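Local coordinates for protein beta-galactoside alpha-2,6-sialyltransferase (Photobacterium sp., PDB 2Z4T) that probably transfers sialic acid from a CMP-linked donor to beta-galactosides, forming an alpha-2,6 linkage, and binds CMP and lactose together in a ternary complex, at residues F357-T362 against I379-N384; L414-Q417 against V423-P426; N347-S352 against D399-G404. All coordinates share one frame; numbering follows the deposited sequence.

Contact 1: F357-T362 against I379-N384. With C5P (cytidine-5'-monophosphate), chain C.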
loop_
_atom_site.group_PDB
_atom_site.type_symbol
_atom_site.label_atom_id
_atom_site.label_comp_id
_atom_site.label_asym_id
_atom_site.label_seq_id
_atom_site.Cartn_x
_atom_site.Cartn_y
_atom_site.Cartn_z
ATOM N N PHE A 357 27.085 -4.732 -4.206
ATOM C CA PHE A 357 26.852 -3.500 -3.479
ATOM C C PHE A 357 25.697 -2.769 -4.143
ATOM O O PHE A 357 25.714 -2.582 -5.357
ATOM C CB PHE A 357 28.127 -2.651 -3.505
ATOM C CG PHE A 357 27.920 -1.198 -3.165
ATOM C CD1 PHE A 357 27.150 -0.812 -2.067
ATOM C CD2 PHE A 357 28.550 -0.212 -3.914
ATOM C CE1 PHE A 357 26.974 0.533 -1.753
ATOM C CE2 PHE A 357 28.400 1.133 -3.598
ATOM C CZ PHE A 357 27.613 1.513 -2.518
ATOM N N VAL A 358 24.685 -2.393 -3.361
ATOM C CA VAL A 358 23.607 -1.566 -3.877
ATOM C C VAL A 358 23.722 -0.186 -3.265
ATOM O O VAL A 358 23.749 -0.053 -2.041
ATOM C CB VAL A 358 22.181 -2.142 -3.580
ATOM C CG1 VAL A 358 21.075 -1.122 -3.984
ATOM C CG2 VAL A 358 21.961 -3.465 -4.290
ATOM N N PHE A 359 23.834 0.834 -4.108
ATOM C CA PHE A 359 23.746 2.193 -3.636
ATOM C C PHE A 359 22.295 2.626 -3.743
ATOM O O PHE A 359 21.689 2.474 -4.823
ATOM C CB PHE A 359 24.646 3.143 -4.429
ATOM C CG PHE A 359 24.433 4.587 -4.082
ATOM C CD1 PHE A 359 25.107 5.164 -3.017
ATOM C CD2 PHE A 359 23.508 5.357 -4.787
ATOM C CE1 PHE A 359 24.891 6.496 -2.677
ATOM C CE2 PHE A 359 23.276 6.694 -4.460
ATOM C CZ PHE A 359 23.969 7.265 -3.398
ATOM N N THR A 360 21.733 3.155 -2.648
ATOM C CA THR A 360 20.355 3.648 -2.675
ATOM C C THR A 360 20.335 5.167 -2.809
ATOM O O THR A 360 20.971 5.868 -2.021
ATOM C CB THR A 360 19.524 3.194 -1.429
ATOM O OG1 THR A 360 20.046 3.777 -0.226
ATOM C CG2 THR A 360 19.548 1.704 -1.296
ATOM N N GLY A 361 19.601 5.680 -3.798
ATOM C CA GLY A 361 19.619 7.124 -4.085
ATOM C C GLY A 361 18.498 7.885 -3.411
ATOM O O GLY A 361 17.673 7.299 -2.721
ATOM N N THR A 362 18.475 9.197 -3.607
ATOM C CA THR A 362 17.395 10.032 -3.115
ATOM C C THR A 362 16.888 10.985 -4.211
ATOM O O THR A 362 17.417 11.008 -5.319
ATOM C CB THR A 362 17.818 10.851 -1.863
ATOM O OG1 THR A 362 16.655 11.363 -1.207
ATOM C CG2 THR A 362 18.737 12.013 -2.242
ATOM N N ILE A 379 26.824 10.843 -6.982
ATOM C CA ILE A 379 27.971 10.326 -7.704
ATOM C C ILE A 379 29.199 10.384 -6.786
ATOM O O ILE A 379 29.975 9.424 -6.685
ATOM C CB ILE A 379 28.205 11.107 -9.004
ATOM C CG1 ILE A 379 27.154 10.687 -10.052
ATOM C CG2 ILE A 379 29.642 10.881 -9.534
ATOM C CD1 ILE A 379 27.139 11.529 -11.342
ATOM N N ASN A 380 29.345 11.491 -6.071
ATOM C CA ASN A 380 30.446 11.598 -5.158
ATOM C C ASN A 380 30.344 10.603 -3.993
ATOM O O ASN A 380 31.374 10.083 -3.524
ATOM C CB ASN A 380 30.621 13.030 -4.657
ATOM C CG ASN A 380 31.934 13.218 -3.934
ATOM O OD1 ASN A 380 32.989 12.979 -4.500
ATOM N ND2 ASN A 380 31.877 13.616 -2.679
ATOM N N VAL A 381 29.126 10.327 -3.535
ATOM C CA VAL A 381 28.942 9.350 -2.463
ATOM C C VAL A 381 29.279 7.940 -2.951
ATOM O O VAL A 381 30.006 7.213 -2.266
ATOM C CB VAL A 381 27.553 9.410 -1.823
ATOM C CG1 VAL A 381 27.388 8.309 -0.775
ATOM C CG2 VAL A 381 27.341 10.771 -1.205
ATOM N N ILE A 382 28.781 7.564 -4.135
ATOM C CA ILE A 382 29.143 6.275 -4.741
ATOM C C ILE A 382 30.678 6.169 -4.827
ATOM O O ILE A 382 31.261 5.143 -4.468
ATOM C CB ILE A 382 28.465 6.070 -6.127
ATOM C CG1 ILE A 382 26.943 5.957 -5.961
ATOM C CG2 ILE A 382 28.994 4.821 -6.845
ATOM C CD1 ILE A 382 26.171 6.229 -7.194
ATOM N N ASN A 383 31.323 7.244 -5.265
ATOM C CA ASN A 383 32.777 7.251 -5.424
ATOM C C ASN A 383 33.520 7.016 -4.136
ATOM O O ASN A 383 34.505 6.285 -4.106
ATOM C CB ASN A 383 33.255 8.528 -6.105
ATOM C CG ASN A 383 32.924 8.537 -7.577
ATOM O OD1 ASN A 383 32.630 7.485 -8.149
ATOM N ND2 ASN A 383 32.949 9.717 -8.197
ATOM N N ASN A 384 33.011 7.600 -3.060
ATOM C CA ASN A 384 33.594 7.380 -1.748
ATOM C C ASN A 384 33.601 5.902 -1.346
ATOM O O ASN A 384 34.583 5.409 -0.781
ATOM C CB ASN A 384 32.863 8.248 -0.738
ATOM C CG ASN A 384 33.547 9.580 -0.545
ATOM O OD1 ASN A 384 34.535 9.651 0.187
ATOM N ND2 ASN A 384 33.052 10.643 -1.218
HETATM O O3P C5P C . 13.680 8.088 0.407
HETATM P P C5P C . 12.311 8.135 0.975
HETATM O O1P C5P C . 11.488 9.089 0.122
HETATM O O2P C5P C . 12.306 8.308 2.481
HETATM O "O5'" C5P C . 11.730 6.677 0.784
HETATM C "C5'" C5P C . 10.354 6.387 0.900
HETATM C "C4'" C5P C . 10.182 5.018 0.244
HETATM O "O4'" C5P C . 10.561 5.089 -1.138
HETATM C "C3'" C5P C . 11.096 3.950 0.815
HETATM O "O3'" C5P C . 10.525 3.259 1.920
HETATM C "C2'" C5P C . 11.207 2.997 -0.343
HETATM O "O2'" C5P C . 9.989 2.268 -0.511
HETATM C "C1'" C5P C . 11.236 3.890 -1.542
HETATM N N1 C5P C . 12.615 4.133 -1.955
HETATM C C2 C5P C . 13.285 3.152 -2.738
HETATM N N3 C5P C . 14.559 3.356 -3.157
HETATM C C4 C5P C . 15.222 4.498 -2.828
HETATM C C5 C5P C . 14.585 5.489 -2.051
HETATM C C6 C5P C . 13.261 5.282 -1.628
HETATM O O2 C5P C . 12.725 2.090 -3.045
HETATM N N4 C5P C . 16.491 4.669 -3.276
#
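Phe-359 drives its ring against Ile-382 and Val-381 of helix 371-386, and the contact can be followed atom by atom from the backbone outward. Phe-359 CB already lies 3.9 Å from Ile-382 CG1. One step on, the same methylene comes closest: Ile-382 CG1 is 3.4 Å from Phe-359 CG and, at 16° from the ring normal and 3.5 Å from the Phe-359 centroid, makes a CH-pi contact over one face. Phe-359 CD1 also lies under Ile-382 CG1. Phe-359 CD2 turns to the end of the isoleucine, with Ile-382 CD1 at 3.7 Å, and Phe-359 CE2 meets both CD1 and CG1 of Ile-382. On the other flank, Phe-359 CE1 meets Val-381 CG1 at 3.6 Å, this time at the ring edge and near its plane. Phe-359 CZ, the tip, is again near Ile-382 CG1, at 4.1 Å. The ring takes this place because CG lies anti to the backbone N (chi1 172°), carrying it off strand 356-360 toward the helix. Strand 356-360, helix 371-386 and strand 399-403 form a beta-alpha-beta unit of the GT-B fold, and this packing is where the helix lies on the parallel sheet. Strand neighbours Ile-447 and Phe-402 also touch the Phe-359 side chain. Just past the strand, Gly-361 O accepts a nearly straight bond (170°) from N4 of the CMP cytosine, 2.9 Å away.

Contact 2: L414-Q417 against V423-P426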
loop_
_atom_site.group_PDB
_atom_site.type_symbol
_atom_site.label_atom_id
_atom_site.label_comp_id
_atom_site.label_asym_id
_atom_site.label_seq_id
_atom_site.Cartn_x
_atom_site.Cartn_y
_atom_site.Cartn_z
ATOM N N LEU A 414 21.191 10.751 -14.721
ATOM C CA LEU A 414 22.525 11.338 -14.559
ATOM C C LEU A 414 23.491 10.418 -13.809
ATOM O O LEU A 414 24.633 10.240 -14.241
ATOM C CB LEU A 414 22.453 12.695 -13.863
ATOM C CG LEU A 414 21.897 13.840 -14.715
ATOM C CD1 LEU A 414 21.484 14.999 -13.847
ATOM C CD2 LEU A 414 22.918 14.294 -15.783
ATOM N N ILE A 415 23.024 9.834 -12.700
ATOM C CA ILE A 415 23.830 8.901 -11.902
ATOM C C ILE A 415 24.149 7.676 -12.736
ATOM O O ILE A 415 25.265 7.180 -12.726
ATOM C CB ILE A 415 23.106 8.465 -10.594
ATOM C CG1 ILE A 415 23.036 9.617 -9.604
ATOM C CG2 ILE A 415 23.799 7.284 -9.944
ATOM C CD1 ILE A 415 22.093 9.359 -8.442
ATOM N N MET A 416 23.157 7.219 -13.478
ATOM C CA MET A 416 23.252 5.991 -14.238
ATOM C C MET A 416 24.273 6.096 -15.361
ATOM O O MET A 416 25.066 5.176 -15.555
ATOM C CB MET A 416 21.870 5.605 -14.764
ATOM C CG MET A 416 21.640 4.125 -14.973
ATOM S SD MET A 416 22.131 2.971 -13.648
ATOM C CE MET A 416 22.703 1.653 -14.745
ATOM N N GLN A 417 24.289 7.217 -16.083
ATOM C CA GLN A 417 25.224 7.330 -17.205
ATOM C C GLN A 417 26.656 7.654 -16.783
ATOM O O GLN A 417 27.588 7.613 -17.590
ATOM C CB GLN A 417 24.715 8.261 -18.312
ATOM C CG GLN A 417 24.230 9.627 -17.871
ATOM C CD GLN A 417 23.141 10.200 -18.796
ATOM O OE1 GLN A 417 22.443 9.457 -19.506
ATOM N NE2 GLN A 417 22.989 11.524 -18.776
ATOM N N VAL A 423 24.521 -1.702 -12.633
ATOM C CA VAL A 423 23.240 -2.354 -12.879
ATOM C C VAL A 423 22.094 -1.662 -12.108
ATOM O O VAL A 423 22.181 -1.498 -10.899
ATOM C CB VAL A 423 23.315 -3.839 -12.479
ATOM C CG1 VAL A 423 21.998 -4.564 -12.771
ATOM C CG2 VAL A 423 24.482 -4.525 -13.190
ATOM N N ASP A 424 21.066 -1.221 -12.841
ATOM C CA ASP A 424 19.767 -0.723 -12.325
ATOM C C ASP A 424 19.038 -2.051 -12.044
ATOM O O ASP A 424 18.821 -2.819 -12.977
ATOM C CB ASP A 424 19.147 0.031 -13.494
ATOM C CG ASP A 424 18.221 1.123 -13.064
ATOM O OD1 ASP A 424 18.684 2.115 -12.484
ATOM O OD2 ASP A 424 17.010 1.008 -13.333
ATOM N N ILE A 425 18.629 -2.405 -10.820
ATOM C CA ILE A 425 17.443 -2.049 -10.026
ATOM C C ILE A 425 16.421 -0.972 -10.371
ATOM O O ILE A 425 16.489 0.121 -9.815
ATOM C CB ILE A 425 17.632 -2.285 -8.562
ATOM C CG1 ILE A 425 18.855 -3.194 -8.352
ATOM C CG2 ILE A 425 16.358 -2.903 -8.012
ATOM C CD1 ILE A 425 19.344 -3.300 -6.925
ATOM N N PRO A 426 15.441 -1.304 -11.234
ATOM C CA PRO A 426 14.489 -0.281 -11.631
ATOM C C PRO A 426 14.001 0.523 -10.446
ATOM O O PRO A 426 13.526 -0.024 -9.441
ATOM C CB PRO A 426 13.387 -1.078 -12.336
ATOM C CG PRO A 426 14.165 -2.179 -13.012
ATOM C CD PRO A 426 15.195 -2.576 -11.946
#
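Met-416 reaches from helix 410-417 to Asp-424 on the edge strand 423-424, and almost the whole contact is carried by the last two atoms of its side chain. The packed part is where these two atoms meet Asp-424. Met-416 SD stands 3.7 Å from Asp-424 OD1, the closest approach of the contact, and the terminal methyl, Met-416 CE, lies 3.8 Å from Asp-424 N and 4.1 Å from Asp-424 CB. The methionine is bent at both chi2 (47°) and chi3 (-143°), and this double bend brings sulfur and methyl beside the strand, where the two side chains cross obliquely. Within the helix, neighbouring Ile-415 turns instead to Phe-402 and Ile-382, the inner side of the same layer.

The looser part lies at Val-423. Its CB points away from the helix, and its side chain comes no nearer to it than 6.0 Å; only its backbone is approached, Met-416 CE lying 4.3 Å from Val-423 C. All three touching residues are partly exposed, so the margin of the contact borders on solvent, and the two segments together bury only 108 Å². Helix 410-417 is the crossover of the beta-alpha-beta unit that links strand 399-403 to strand 423-424, the outermost strand at this end of the parallel sheet.

A thioether that meets a carboxylate oxygen offers it no proton and no charge. The contact therefore rests mainly on van der Waals packing, with neither a hydrogen bond nor a salt bridge between the segments to give it direction, at a partly exposed Asp-424.

Contact 3: N347-S352 against D399-G404; sequences NEYNSS and DLFFKG. With MG (magnesium ion), chain K; C5P (cytidine-5'-monophosphate), chain C.
Ser-352 OG is hydrogen-bonded to Leu-354 N and makes a weak bond to the Asp-399 carboxylate, 3.1 Å from Asp-399 OD1. The torsion that sets CG of Asp-399 anti to its carbonyl carbon (chi1 -66°) sends the acid toward the 347-352 turn. A magnesium ion sits close by, bound by Tyr-349 O at 2.5 Å.

Farther along the strand the contact becomes aromatic. Tyr-349 turns its edge to the face of Phe-401 in a T-shaped pair, with ring centroids 5.3 Å apart and planes at 69°. Tyr-349 CE1 stands over the centre of the Phe-401 ring, while Tyr-349 CD1 approaches Phe-401 CZ at 3.8 Å. Glu-348 O lies at the Phe-401 edge, in the ring plane, 4.0 Å from Phe-401 CZ. The phenol oxygen bonds to Met-439 O, and the Glu-348 carboxylate forms a salt bridge with Lys-344. At the other end of the strand, Lys-403 O accepts from the cytosine N4 of CMP at 2.8 Å (145°).

The magnesium site also includes Ser-352 and Asp-399 from this contact, and Leu-354 and Asn-356 from outside it; it lies at the start of strand 399-403 in the parallel-sheet domain of the GT-B fold, and the strand leads on to the CMP pocket.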
loop_
_atom_site.group_PDB
_atom_site.type_symbol
_atom_site.label_atom_id
_atom_site.label_comp_id
_atom_site.label_asym_id
_atom_site.label_seq_id
_atom_site.Cartn_x
_atom_site.Cartn_y
_atom_site.Cartn_z
ATOM N N ASN A 347 20.333 -13.508 -11.441
ATOM C CA ASN A 347 21.335 -13.757 -12.495
ATOM C C ASN A 347 22.451 -12.737 -12.404
ATOM O O ASN A 347 23.622 -13.104 -12.473
ATOM C CB ASN A 347 20.754 -13.701 -13.915
ATOM C CG ASN A 347 19.832 -14.855 -14.227
ATOM O OD1 ASN A 347 19.926 -15.924 -13.624
ATOM N ND2 ASN A 347 18.932 -14.647 -15.187
ATOM N N GLU A 348 22.092 -11.461 -12.270
ATOM C CA GLU A 348 23.100 -10.398 -12.226
ATOM C C GLU A 348 24.017 -10.486 -11.013
ATOM O O GLU A 348 25.223 -10.289 -11.147
ATOM C CB GLU A 348 22.466 -9.028 -12.343
ATOM C CG GLU A 348 22.014 -8.731 -13.749
ATOM C CD GLU A 348 20.835 -7.771 -13.799
ATOM O OE1 GLU A 348 20.198 -7.500 -12.740
ATOM O OE2 GLU A 348 20.552 -7.288 -14.922
ATOM N N TYR A 349 23.459 -10.818 -9.848
ATOM C CA TYR A 349 24.259 -11.119 -8.659
ATOM C C TYR A 349 25.304 -12.236 -8.873
ATOM O O TYR A 349 26.275 -12.298 -8.109
ATOM C CB TYR A 349 23.362 -11.538 -7.474
ATOM C CG TYR A 349 22.629 -10.441 -6.718
ATOM C CD1 TYR A 349 22.961 -9.097 -6.876
ATOM C CD2 TYR A 349 21.600 -10.760 -5.818
ATOM C CE1 TYR A 349 22.282 -8.098 -6.177
ATOM C CE2 TYR A 349 20.914 -9.760 -5.106
ATOM C CZ TYR A 349 21.265 -8.437 -5.292
ATOM O OH TYR A 349 20.630 -7.443 -4.595
ATOM N N ASN A 350 25.142 -13.064 -9.924
ATOM C CA ASN A 350 25.618 -14.467 -9.899
ATOM C C ASN A 350 26.899 -15.129 -10.426
ATOM O O ASN A 350 27.209 -16.186 -9.857
ATOM C CB ASN A 350 24.475 -15.462 -10.163
ATOM C CG ASN A 350 23.915 -16.052 -8.873
ATOM O OD1 ASN A 350 22.863 -16.701 -8.868
ATOM N ND2 ASN A 350 24.609 -15.802 -7.762
ATOM N N SER A 351 27.654 -14.747 -11.462
ATOM C CA SER A 351 27.602 -13.748 -12.523
ATOM C C SER A 351 29.006 -13.148 -12.447
ATOM O O SER A 351 29.815 -13.296 -13.367
ATOM C CB SER A 351 26.582 -12.666 -12.403
ATOM O OG SER A 351 26.850 -11.783 -13.473
ATOM N N SER A 352 29.287 -12.498 -11.319
ATOM C CA SER A 352 30.638 -12.108 -10.977
ATOM C C SER A 352 31.073 -12.756 -9.650
ATOM O O SER A 352 30.248 -13.080 -8.801
ATOM C CB SER A 352 30.748 -10.586 -10.957
ATOM O OG SER A 352 31.895 -10.150 -10.275
ATOM N N ASP A 399 30.642 -5.617 -7.199
ATOM C CA ASP A 399 29.805 -5.283 -8.327
ATOM C C ASP A 399 28.838 -4.195 -7.878
ATOM O O ASP A 399 28.199 -4.292 -6.814
ATOM C CB ASP A 399 29.024 -6.499 -8.790
ATOM C CG ASP A 399 29.923 -7.593 -9.345
ATOM O OD1 ASP A 399 30.823 -7.267 -10.148
ATOM O OD2 ASP A 399 29.706 -8.776 -8.985
ATOM N N LEU A 400 28.749 -3.159 -8.705
ATOM C CA LEU A 400 28.017 -1.950 -8.392
ATOM C C LEU A 400 26.580 -2.038 -8.903
ATOM O O LEU A 400 26.367 -2.274 -10.097
ATOM C CB LEU A 400 28.733 -0.768 -9.040
ATOM C CG LEU A 400 28.154 0.633 -8.844
ATOM C CD1 LEU A 400 27.966 0.976 -7.367
ATOM C CD2 LEU A 400 29.081 1.627 -9.532
ATOM N N PHE A 401 25.615 -1.817 -7.994
ATOM C CA PHE A 401 24.172 -1.816 -8.281
ATOM C C PHE A 401 23.527 -0.522 -7.811
ATOM O O PHE A 401 23.959 0.082 -6.815
ATOM C CB PHE A 401 23.496 -3.008 -7.604
ATOM C CG PHE A 401 23.868 -4.337 -8.216
ATOM C CD1 PHE A 401 22.988 -4.991 -9.065
ATOM C CD2 PHE A 401 25.090 -4.921 -7.953
ATOM C CE1 PHE A 401 23.314 -6.199 -9.641
ATOM C CE2 PHE A 401 25.443 -6.137 -8.529
ATOM C CZ PHE A 401 24.549 -6.777 -9.392
ATOM N N PHE A 402 22.491 -0.087 -8.522
ATOM C CA PHE A 402 21.839 1.179 -8.201
ATOM C C PHE A 402 20.342 1.037 -8.013
ATOM O O PHE A 402 19.681 0.370 -8.795
ATOM C CB PHE A 402 22.166 2.228 -9.269
ATOM C CG PHE A 402 21.435 3.550 -9.106
ATOM C CD1 PHE A 402 21.648 4.361 -7.987
ATOM C CD2 PHE A 402 20.562 3.996 -10.090
ATOM C CE1 PHE A 402 20.998 5.587 -7.850
ATOM C CE2 PHE A 402 19.911 5.215 -9.969
ATOM C CZ PHE A 402 20.128 6.020 -8.845
ATOM N N LYS A 403 19.822 1.696 -6.983
ATOM C CA LYS A 403 18.388 1.834 -6.694
ATOM C C LYS A 403 18.279 3.310 -6.257
ATOM O O LYS A 403 18.350 3.551 -5.063
ATOM C CB LYS A 403 18.122 0.900 -5.506
ATOM C CG LYS A 403 16.690 0.849 -4.993
ATOM C CD LYS A 403 15.761 0.527 -6.160
ATOM C CE LYS A 403 14.371 0.713 -5.780
ATOM N NZ LYS A 403 13.932 2.103 -5.708
ATOM N N GLY A 404 18.045 4.331 -7.106
ATOM C CA GLY A 404 16.825 4.677 -7.827
ATOM C C GLY A 404 15.899 4.779 -6.628
ATOM O O GLY A 404 15.107 3.866 -6.485
HETATM MG MG MG K . 28.460 -11.147 -7.976
HETATM O O3P C5P C . 13.680 8.088 0.407
HETATM P P C5P C . 12.311 8.135 0.975
HETATM O O1P C5P C . 11.488 9.089 0.122
HETATM O O2P C5P C . 12.306 8.308 2.481
HETATM O "O5'" C5P C . 11.730 6.677 0.784
HETATM C "C5'" C5P C . 10.354 6.387 0.900
HETATM C "C4'" C5P C . 10.182 5.018 0.244
HETATM O "O4'" C5P C . 10.561 5.089 -1.138
HETATM C "C3'" C5P C . 11.096 3.950 0.815
HETATM O "O3'" C5P C . 10.525 3.259 1.920
HETATM C "C2'" C5P C . 11.207 2.997 -0.343
HETATM O "O2'" C5P C . 9.989 2.268 -0.511
HETATM C "C1'" C5P C . 11.236 3.890 -1.542
HETATM N N1 C5P C . 12.615 4.133 -1.955
HETATM C C2 C5P C . 13.285 3.152 -2.738
HETATM N N3 C5P C . 14.559 3.356 -3.157
HETATM C C4 C5P C . 15.222 4.498 -2.828
HETATM C C5 C5P C . 14.585 5.489 -2.051
HETATM C C6 C5P C . 13.261 5.282 -1.628
HETATM O O2 C5P C . 12.725 2.090 -3.045
HETATM N N4 C5P C . 16.491 4.669 -3.276
#

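All three contacts pack a helix, or a helix end, against one parallel sheet, whose neighbouring strands 423-424, 399-403 and 356-360 hold them together. Contact 1 joins contact 3 through probable hydrogen bonds from Phe-401 N to Phe-357 O (2.7 Å) and from Gly-361 N to Lys-403 O (2.8 Å); their centres are about 14 Å apart. Contact 2 continues the sheet, Phe-402 N lying 2.8 Å from Val-423 O. The helices also meet, with Ile-382 CD1 3.8 Å from Ile-415 CG2. The backbone at or just past the ends of two strands accepts from cytosine N4, so contacts 1 and 3 supply one edge of the nucleotide pocket, whereas the magnesium ion of contact 3 lies at the far end of strand 399-403.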